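Local coordinates for protein transcriptional regulator, LacI family (Lactobacillus brevis, PDB 3JY6) that probably regulates transcription by binding cis-regulatory DNA, as LacI-family regulators generally do, at residues Ser7-Val12 / Arg62-Leu67; His125-Thr130 / Gln181-Phe186; Asp154-Ser159 / Thr173-Gln178. All coordinates share one frame; numbering follows the deposited sequence.

Interaction 1: residues Ser7-Val12 / Arg62-Leu67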
loop_
_atom_site.group_PDB
_atom_site.type_symbol
_atom_site.label_atom_id
_atom_site.label_comp_id
_atom_site.label_asym_id
_atom_site.label_seq_id
_atom_site.Cartn_x
_atom_site.Cartn_y
_atom_site.Cartn_z
ATOM N N SER A 7 -26.938 -2.320 10.398
ATOM C CA SER A 7 -25.612 -2.922 10.190
ATOM C C SER A 7 -24.478 -2.038 10.696
ATOM O O SER A 7 -23.510 -2.541 11.260
ATOM C CB SER A 7 -25.382 -3.243 8.702
ATOM O OG SER A 7 -25.048 -2.082 7.948
ATOM N N LYS A 8 -24.607 -0.727 10.493
ATOM C CA LYS A 8 -23.604 0.262 10.909
ATOM C C LYS A 8 -22.287 0.069 10.150
ATOM O O LYS A 8 -21.218 0.489 10.600
ATOM C CB LYS A 8 -23.365 0.201 12.423
ATOM C CG LYS A 8 -24.650 0.087 13.243
ATOM C CD LYS A 8 -24.481 0.568 14.676
ATOM C CE LYS A 8 -24.227 2.068 14.719
ATOM N NZ LYS A 8 -24.064 2.606 16.102
ATOM N N LEU A 9 -22.392 -0.573 8.990
ATOM C CA LEU A 9 -21.253 -0.811 8.120
ATOM C C LEU A 9 -21.288 0.209 6.995
ATOM O O LEU A 9 -22.316 0.384 6.332
ATOM C CB LEU A 9 -21.321 -2.204 7.492
ATOM C CG LEU A 9 -21.093 -3.431 8.360
ATOM C CD1 LEU A 9 -21.020 -4.666 7.465
ATOM C CD2 LEU A 9 -19.814 -3.250 9.150
ATOM N N ILE A 10 -20.163 0.878 6.789
ATOM C CA ILE A 10 -20.032 1.865 5.726
ATOM C C ILE A 10 -19.084 1.291 4.683
ATOM O O ILE A 10 -17.951 0.920 4.997
ATOM C CB ILE A 10 -19.454 3.197 6.257
ATOM C CG1 ILE A 10 -20.378 3.759 7.340
ATOM C CG2 ILE A 10 -19.303 4.210 5.108
ATOM C CD1 ILE A 10 -21.817 3.996 6.868
ATOM N N ALA A 11 -19.546 1.203 3.444
ATOM C CA ALA A 11 -18.714 0.673 2.375
ATOM C C ALA A 11 -17.798 1.752 1.830
ATOM O O ALA A 11 -18.211 2.880 1.589
ATOM C CB ALA A 11 -19.582 0.109 1.234
ATOM N N VAL A 12 -16.535 1.402 1.632
ATOM C CA VAL A 12 -15.593 2.353 1.074
ATOM C C VAL A 12 -15.010 1.687 -0.170
ATOM O O VAL A 12 -14.364 0.651 -0.070
ATOM C CB VAL A 12 -14.481 2.677 2.079
ATOM C CG1 VAL A 12 -13.589 3.772 1.519
ATOM C CG2 VAL A 12 -15.098 3.111 3.431
ATOM N N ARG A 62 -26.815 -6.192 0.724
ATOM C CA ARG A 62 -26.283 -6.766 1.958
ATOM C C ARG A 62 -26.550 -5.799 3.107
ATOM O O ARG A 62 -26.249 -6.081 4.271
ATOM C CB ARG A 62 -24.779 -7.020 1.828
ATOM C CG ARG A 62 -24.416 -8.447 1.444
ATOM C CD ARG A 62 -24.605 -9.383 2.633
ATOM N NE ARG A 62 -24.109 -10.727 2.364
ATOM C CZ ARG A 62 -23.888 -11.644 3.300
ATOM N NH1 ARG A 62 -24.117 -11.365 4.578
ATOM N NH2 ARG A 62 -23.442 -12.843 2.956
ATOM N N GLY A 63 -27.116 -4.648 2.763
ATOM C CA GLY A 63 -27.427 -3.651 3.764
ATOM C C GLY A 63 -26.249 -2.938 4.400
ATOM O O GLY A 63 -25.898 -3.201 5.548
ATOM N N PHE A 64 -25.604 -2.060 3.645
ATOM C CA PHE A 64 -24.519 -1.274 4.206
ATOM C C PHE A 64 -25.232 0.046 4.465
ATOM O O PHE A 64 -26.206 0.352 3.782
ATOM C CB PHE A 64 -23.369 -1.119 3.198
ATOM C CG PHE A 64 -22.409 -2.280 3.198
ATOM C CD1 PHE A 64 -22.714 -3.460 2.525
ATOM C CD2 PHE A 64 -21.221 -2.217 3.926
ATOM C CE1 PHE A 64 -21.847 -4.571 2.584
ATOM C CE2 PHE A 64 -20.348 -3.319 3.990
ATOM C CZ PHE A 64 -20.659 -4.489 3.324
ATOM N N ASP A 65 -24.787 0.823 5.442
ATOM C CA ASP A 65 -25.481 2.072 5.722
ATOM C C ASP A 65 -24.951 3.312 5.031
ATOM O O ASP A 65 -25.499 4.398 5.212
ATOM C CB ASP A 65 -25.548 2.323 7.226
ATOM C CG ASP A 65 -26.370 1.266 7.959
ATOM O OD1 ASP A 65 -27.144 0.528 7.307
ATOM O OD2 ASP A 65 -26.250 1.180 9.199
ATOM N N GLY A 66 -23.909 3.156 4.224
ATOM C CA GLY A 66 -23.346 4.303 3.538
ATOM C C GLY A 66 -22.266 3.916 2.550
ATOM O O GLY A 66 -21.706 2.817 2.614
ATOM N N LEU A 67 -21.971 4.830 1.637
ATOM C CA LEU A 67 -20.971 4.592 0.623
ATOM C C LEU A 67 -20.034 5.783 0.482
ATOM O O LEU A 67 -20.476 6.918 0.307
ATOM C CB LEU A 67 -21.648 4.322 -0.738
ATOM C CG LEU A 67 -20.745 4.255 -1.978
ATOM C CD1 LEU A 67 -19.756 3.118 -1.812
ATOM C CD2 LEU A 67 -21.565 4.063 -3.235
#

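Interaction 2: residues His125-Thr130 / Gln181-Phe186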
loop_
_atom_site.group_PDB
_atom_site.type_symbol
_atom_site.label_atom_id
_atom_site.label_comp_id
_atom_site.label_asym_id
_atom_site.label_seq_id
_atom_site.Cartn_x
_atom_site.Cartn_y
_atom_site.Cartn_z
ATOM N N HIS A 125 11.917 24.284 -17.612
ATOM C CA HIS A 125 11.439 23.192 -18.445
ATOM C C HIS A 125 10.791 22.086 -17.621
ATOM O O HIS A 125 11.465 21.394 -16.858
ATOM C CB HIS A 125 12.618 22.647 -19.249
ATOM C CG HIS A 125 12.311 21.412 -20.031
ATOM N ND1 HIS A 125 13.181 20.346 -20.091
ATOM C CD2 HIS A 125 11.242 21.070 -20.787
ATOM C CE1 HIS A 125 12.662 19.397 -20.848
ATOM N NE2 HIS A 125 11.485 19.812 -21.283
ATOM N N VAL A 126 9.483 21.914 -17.777
ATOM C CA VAL A 126 8.781 20.889 -17.022
ATOM C C VAL A 126 8.452 19.665 -17.864
ATOM O O VAL A 126 7.909 19.770 -18.964
ATOM C CB VAL A 126 7.478 21.438 -16.414
ATOM C CG1 VAL A 126 6.893 20.416 -15.436
ATOM C CG2 VAL A 126 7.747 22.758 -15.718
ATOM N N VAL A 127 8.807 18.502 -17.336
ATOM C CA VAL A 127 8.551 17.235 -17.999
ATOM C C VAL A 127 7.478 16.550 -17.176
ATOM O O VAL A 127 7.736 16.052 -16.081
ATOM C CB VAL A 127 9.827 16.361 -18.047
ATOM C CG1 VAL A 127 9.500 14.988 -18.632
ATOM C CG2 VAL A 127 10.889 17.042 -18.901
ATOM N N VAL A 128 6.263 16.547 -17.706
ATOM C CA VAL A 128 5.125 15.949 -17.026
ATOM C C VAL A 128 5.016 14.450 -17.304
ATOM O O VAL A 128 4.958 14.029 -18.459
ATOM C CB VAL A 128 3.815 16.618 -17.476
ATOM C CG1 VAL A 128 2.651 16.058 -16.685
ATOM C CG2 VAL A 128 3.910 18.129 -17.318
ATOM N N LEU A 129 4.996 13.648 -16.245
ATOM C CA LEU A 129 4.854 12.199 -16.378
ATOM C C LEU A 129 3.475 11.885 -15.807
ATOM O O LEU A 129 3.201 12.197 -14.640
ATOM C CB LEU A 129 5.939 11.474 -15.587
ATOM C CG LEU A 129 5.922 9.942 -15.595
ATOM C CD1 LEU A 129 6.015 9.405 -17.033
ATOM C CD2 LEU A 129 7.081 9.433 -14.741
ATOM N N THR A 130 2.611 11.258 -16.605
ATOM C CA THR A 130 1.250 10.998 -16.137
ATOM C C THR A 130 0.520 9.817 -16.787
ATOM O O THR A 130 0.950 9.272 -17.810
ATOM C CB THR A 130 0.380 12.254 -16.390
ATOM O OG1 THR A 130 -0.932 12.068 -15.861
ATOM C CG2 THR A 130 0.254 12.504 -17.886
ATOM N N GLN A 181 17.805 23.937 -20.572
ATOM C CA GLN A 181 16.961 24.555 -19.559
ATOM C C GLN A 181 16.933 23.658 -18.323
ATOM O O GLN A 181 16.875 22.434 -18.457
ATOM C CB GLN A 181 15.540 24.766 -20.111
ATOM C CG GLN A 181 15.364 26.122 -20.800
ATOM C CD GLN A 181 14.030 26.298 -21.527
ATOM O OE1 GLN A 181 12.975 25.849 -21.064
ATOM N NE2 GLN A 181 14.075 26.983 -22.670
ATOM N N LYS A 182 17.021 24.252 -17.129
ATOM C CA LYS A 182 16.952 23.465 -15.898
ATOM C C LYS A 182 15.600 22.796 -16.015
ATOM O O LYS A 182 14.633 23.418 -16.459
ATOM C CB LYS A 182 17.001 24.347 -14.639
ATOM C CG LYS A 182 18.384 24.869 -14.295
ATOM C CD LYS A 182 18.389 25.712 -13.011
ATOM C CE LYS A 182 18.188 24.863 -11.756
ATOM N NZ LYS A 182 18.343 25.659 -10.493
ATOM N N THR A 183 15.535 21.535 -15.612
ATOM C CA THR A 183 14.313 20.762 -15.763
ATOM C C THR A 183 13.760 20.120 -14.497
ATOM O O THR A 183 14.519 19.678 -13.637
ATOM C CB THR A 183 14.550 19.636 -16.791
ATOM O OG1 THR A 183 15.045 20.206 -18.006
ATOM C CG2 THR A 183 13.256 18.870 -17.075
ATOM N N VAL A 184 12.430 20.065 -14.410
ATOM C CA VAL A 184 11.736 19.413 -13.299
ATOM C C VAL A 184 10.909 18.269 -13.886
ATOM O O VAL A 184 10.058 18.501 -14.756
ATOM C CB VAL A 184 10.666 20.287 -12.614
ATOM C CG1 VAL A 184 10.641 19.993 -11.126
ATOM C CG2 VAL A 184 10.850 21.731 -12.936
ATOM N N ALA A 185 11.149 17.051 -13.417
ATOM C CA ALA A 185 10.359 15.913 -13.865
ATOM C C ALA A 185 9.198 15.943 -12.856
ATOM O O ALA A 185 9.417 15.787 -11.653
ATOM C CB ALA A 185 11.163 14.625 -13.742
ATOM N N PHE A 186 7.980 16.173 -13.346
ATOM C CA PHE A 186 6.790 16.291 -12.494
ATOM C C PHE A 186 5.807 15.124 -12.700
ATOM O O PHE A 186 5.136 15.031 -13.726
ATOM C CB PHE A 186 6.125 17.637 -12.817
ATOM C CG PHE A 186 5.198 18.179 -11.746
ATOM C CD1 PHE A 186 5.070 19.561 -11.590
ATOM C CD2 PHE A 186 4.406 17.346 -10.967
ATOM C CE1 PHE A 186 4.168 20.104 -10.680
ATOM C CE2 PHE A 186 3.501 17.872 -10.056
ATOM C CZ PHE A 186 3.379 19.255 -9.910
#

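Interaction 3: residues Asp154-Ser159 / Thr173-Gln178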
loop_
_atom_site.group_PDB
_atom_site.type_symbol
_atom_site.label_atom_id
_atom_site.label_comp_id
_atom_site.label_asym_id
_atom_site.label_seq_id
_atom_site.Cartn_x
_atom_site.Cartn_y
_atom_site.Cartn_z
ATOM N N ASP A 154 6.660 19.607 -21.537
ATOM C CA ASP A 154 6.514 18.434 -22.385
ATOM C C ASP A 154 5.726 17.414 -21.578
ATOM O O ASP A 154 5.810 17.397 -20.350
ATOM C CB ASP A 154 7.884 17.879 -22.753
ATOM C CG ASP A 154 8.663 18.818 -23.652
ATOM O OD1 ASP A 154 8.133 19.187 -24.729
ATOM O OD2 ASP A 154 9.803 19.187 -23.287
ATOM N N VAL A 155 4.956 16.565 -22.244
ATOM C CA VAL A 155 4.155 15.584 -21.518
ATOM C C VAL A 155 4.385 14.149 -21.961
ATOM O O VAL A 155 4.489 13.869 -23.148
ATOM C CB VAL A 155 2.650 15.917 -21.639
ATOM C CG1 VAL A 155 2.233 15.897 -23.083
ATOM C CG2 VAL A 155 1.816 14.928 -20.838
ATOM N N LEU A 156 4.476 13.245 -20.990
ATOM C CA LEU A 156 4.675 11.829 -21.269
ATOM C C LEU A 156 3.572 10.998 -20.637
ATOM O O LEU A 156 3.608 10.665 -19.443
ATOM C CB LEU A 156 6.038 11.350 -20.762
ATOM C CG LEU A 156 6.270 9.833 -20.769
ATOM C CD1 LEU A 156 5.823 9.219 -22.089
ATOM C CD2 LEU A 156 7.735 9.542 -20.514
ATOM N N GLU A 157 2.588 10.669 -21.463
ATOM C CA GLU A 157 1.455 9.871 -21.042
ATOM C C GLU A 157 1.823 8.396 -21.027
ATOM O O GLU A 157 2.472 7.893 -21.947
ATOM C CB GLU A 157 0.284 10.124 -21.981
ATOM C CG GLU A 157 -0.251 11.534 -21.857
ATOM C CD GLU A 157 -1.369 11.829 -22.825
ATOM O OE1 GLU A 157 -1.087 12.267 -23.962
ATOM O OE2 GLU A 157 -2.539 11.615 -22.442
ATOM N N VAL A 158 1.418 7.722 -19.956
ATOM C CA VAL A 158 1.672 6.301 -19.769
ATOM C C VAL A 158 0.301 5.635 -19.726
ATOM O O VAL A 158 -0.641 6.180 -19.146
ATOM C CB VAL A 158 2.393 6.035 -18.428
ATOM C CG1 VAL A 158 2.660 4.555 -18.267
ATOM C CG2 VAL A 158 3.700 6.814 -18.368
ATOM N N SER A 159 0.180 4.470 -20.350
ATOM C CA SER A 159 -1.088 3.744 -20.362
ATOM C C SER A 159 -1.049 2.712 -19.240
ATOM O O SER A 159 -0.335 1.710 -19.337
ATOM C CB SER A 159 -1.283 3.041 -21.710
ATOM O OG SER A 159 -1.255 3.962 -22.788
ATOM N N THR A 173 13.883 9.971 -20.119
ATOM C CA THR A 173 15.279 10.360 -20.195
ATOM C C THR A 173 15.525 11.197 -21.443
ATOM O O THR A 173 16.412 12.047 -21.467
ATOM C CB THR A 173 16.167 9.115 -20.226
ATOM O OG1 THR A 173 16.177 8.513 -18.924
ATOM C CG2 THR A 173 17.581 9.465 -20.654
ATOM N N GLN A 174 14.725 10.965 -22.477
ATOM C CA GLN A 174 14.865 11.702 -23.726
ATOM C C GLN A 174 14.331 13.125 -23.559
ATOM O O GLN A 174 14.985 14.102 -23.942
ATOM C CB GLN A 174 14.110 10.974 -24.844
ATOM C CG GLN A 174 14.262 11.589 -26.215
ATOM C CD GLN A 174 13.443 10.854 -27.252
ATOM O OE1 GLN A 174 13.609 9.647 -27.452
ATOM N NE2 GLN A 174 12.544 11.576 -27.915
ATOM N N LEU A 175 13.146 13.236 -22.963
ATOM C CA LEU A 175 12.507 14.530 -22.746
ATOM C C LEU A 175 13.261 15.407 -21.742
ATOM O O LEU A 175 13.365 16.621 -21.915
ATOM C CB LEU A 175 11.070 14.327 -22.266
ATOM C CG LEU A 175 10.014 13.795 -23.241
ATOM C CD1 LEU A 175 8.757 13.418 -22.480
ATOM C CD2 LEU A 175 9.705 14.853 -24.282
ATOM N N ILE A 176 13.775 14.790 -20.687
ATOM C CA ILE A 176 14.517 15.522 -19.664
ATOM C C ILE A 176 15.812 16.118 -20.217
ATOM O O ILE A 176 16.200 17.237 -19.890
ATOM C CB ILE A 176 14.905 14.590 -18.480
ATOM C CG1 ILE A 176 13.671 14.264 -17.639
ATOM C CG2 ILE A 176 15.975 15.255 -17.609
ATOM C CD1 ILE A 176 13.967 13.327 -16.484
ATOM N N THR A 177 16.459 15.353 -21.081
ATOM C CA THR A 177 17.744 15.720 -21.638
ATOM C C THR A 177 17.806 16.455 -22.983
ATOM O O THR A 177 18.905 16.701 -23.488
ATOM C CB THR A 177 18.595 14.448 -21.746
ATOM O OG1 THR A 177 19.976 14.799 -21.781
ATOM C CG2 THR A 177 18.234 13.673 -23.009
ATOM N N GLN A 178 16.667 16.829 -23.561
ATOM C CA GLN A 178 16.709 17.489 -24.865
ATOM C C GLN A 178 17.396 18.851 -24.921
ATOM O O GLN A 178 18.086 19.150 -25.891
ATOM C CB GLN A 178 15.306 17.588 -25.485
ATOM C CG GLN A 178 14.294 18.392 -24.707
ATOM C CD GLN A 178 12.950 18.456 -25.416
ATOM O OE1 GLN A 178 12.742 17.792 -26.435
ATOM N NE2 GLN A 178 12.030 19.251 -24.878
#

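Interaction 1: residues Ser7-Val12 / Arg62-Leu67
S7 and D65 supply the polar side chains of this contact. S7 OG donates to G63 O at 2.8 Å and receives L9 N, which closes an ST turn. D65 CG stands anti to the carbonyl carbon (chi1 -64°), on the side of K8, and K8 N donates to D65 OD2 at 2.8 Å from above the carboxylate plane; the same oxygen also bonds S6 OG. Backbone bonds continue the pairing: D65 N meets L9 O at 2.7 Å, and A11 N reaches G66 O at 2.8 Å.

The apolar part is centred on F64. Its side chain and that of L9 slant across each other, L9 CB and CD1 lying against ring atoms CD2 and CE2, with CB 3.6 Å from CD2. A11 CB also touches F64, as do the side chains of V41 and I59. On the other side of the sheet from A11, I10 CD1 settles 3.5 Å from G66 N, an amide with no hydrogen-bonding partner in the model.

Hydrogen bonds thus hold the approach to the parallel strands and continue in the A11-G66 pair, while packing of L9 and F64 on F64 and L9 of the second subunit, and a salt bridge from R62 to D65 of that subunit, carry the contact into the dimer interface.

Interaction 2: residues His125-Thr130 / Gln181-Phe186
T183 OG1 takes part in two hydrogen bonds: it accepts from H125 ND1 at 2.8 Å and donates its own proton to Q181 O at 2.9 Å. The H125 and T183 side chains lie side by side and point the same way. H125 CG, anti to the backbone N (chi1 173°), is set on the threonine's side, and the ring is turned so that ND1 faces the hydroxyl, which meets it at the ring edge, 19° out of the plane. The far nitrogen, NE2, is hydrogen-bonded to D154 on the neighbouring strand. Both ring nitrogens are therefore engaged, which fixes the rotation of the ring and, with a carboxylate close by, may favour the protonated imidazolium.

The strands run parallel, 15° apart, joined by a regular ladder. H125 N donates to K182 O, V184 N to H125 O and V127 N to V184 O; F186 N then meets V127 O at 2.7 Å, L129 N donates to F186 O, and the ladder runs on to L188.

V127 stands on the same face as H125, T183 and A185, and its CG2 touches T183 CG2 at 3.5 Å. Helix 165-177 covers this face, with I176 against both V127 and A185. V126, V128, V184 and F186 occupy the opposite face, where V126 CG1 approaches F186 CB at 3.9 Å.

Strand 125-131 sits between 152-158 and 183-187. The chain runs from 152-158 through helix 165-177 to 183-187, so this beta-alpha-beta crossover passes over the intervening strand. Such a parallel sheet in 2-1-3-4 order, covered by helices, is typical of the Rossmann-like lobes of the periplasmic-binding-protein fold shared by LacI-family regulators.

Interaction 3: residues Asp154-Ser159 / Thr173-Gln178
Helix-on-strand packing near the protein surface joins L175, on helix 165-177, to D154 and L156 on strand 152-158, an outermost strand of its parallel sheet within the chain. The two elements run almost antiparallel, 173° between their directions, and their axes stand 9.6 Å apart, so contact is made mainly through side chains.

L175 spreads its two methyls along the strand. CD1 reaches L156 CB at 3.8 Å, while CD2 lies 3.8 Å from D154 CB, the leucine side chain crossing that of the aspartate at a slant. V127, on the adjacent strand, touches the same leucine, and L172, one turn earlier in the helix, touches L156.

Beyond the leucine, Q178 and D154 meet tip to tip. Q178 CG lies between the backbone N and the carbonyl carbon (chi1 62°), and the chain runs extended from there. NE2 comes within 2.7 Å of D154 OD2, but the angle is too poor for a hydrogen bond and the amide and carboxylate planes are turned 78° apart. The established partner of OD2 is H125.

The contact therefore rests chiefly on aliphatic packing by one leucine, with the glutamine amide close beside a carboxylate that is hydrogen-bonded to H125, whose charge it may help balance.

Overall arrangement
Interactions 2 and 3 belong to one lobe and form a continuous unit, their centres 8 Å apart. Strands 125-131 and 152-158 are neighbours in its sheet, and T130 O lies 2.7 Å from V158 N. The H125-D154 bond ties the two contacts together, so that a polar chain runs from T183 through the histidine to the aspartate beside helix 165-177. Interaction 1 lies in the separate parallel sheet on the opposite side of the chain's centre, about 43 Å from either by centres and about 23 Å by nearest atoms. It alone of the three touches the second subunit. In relatives of this fold, effectors usually bind between two such lobes.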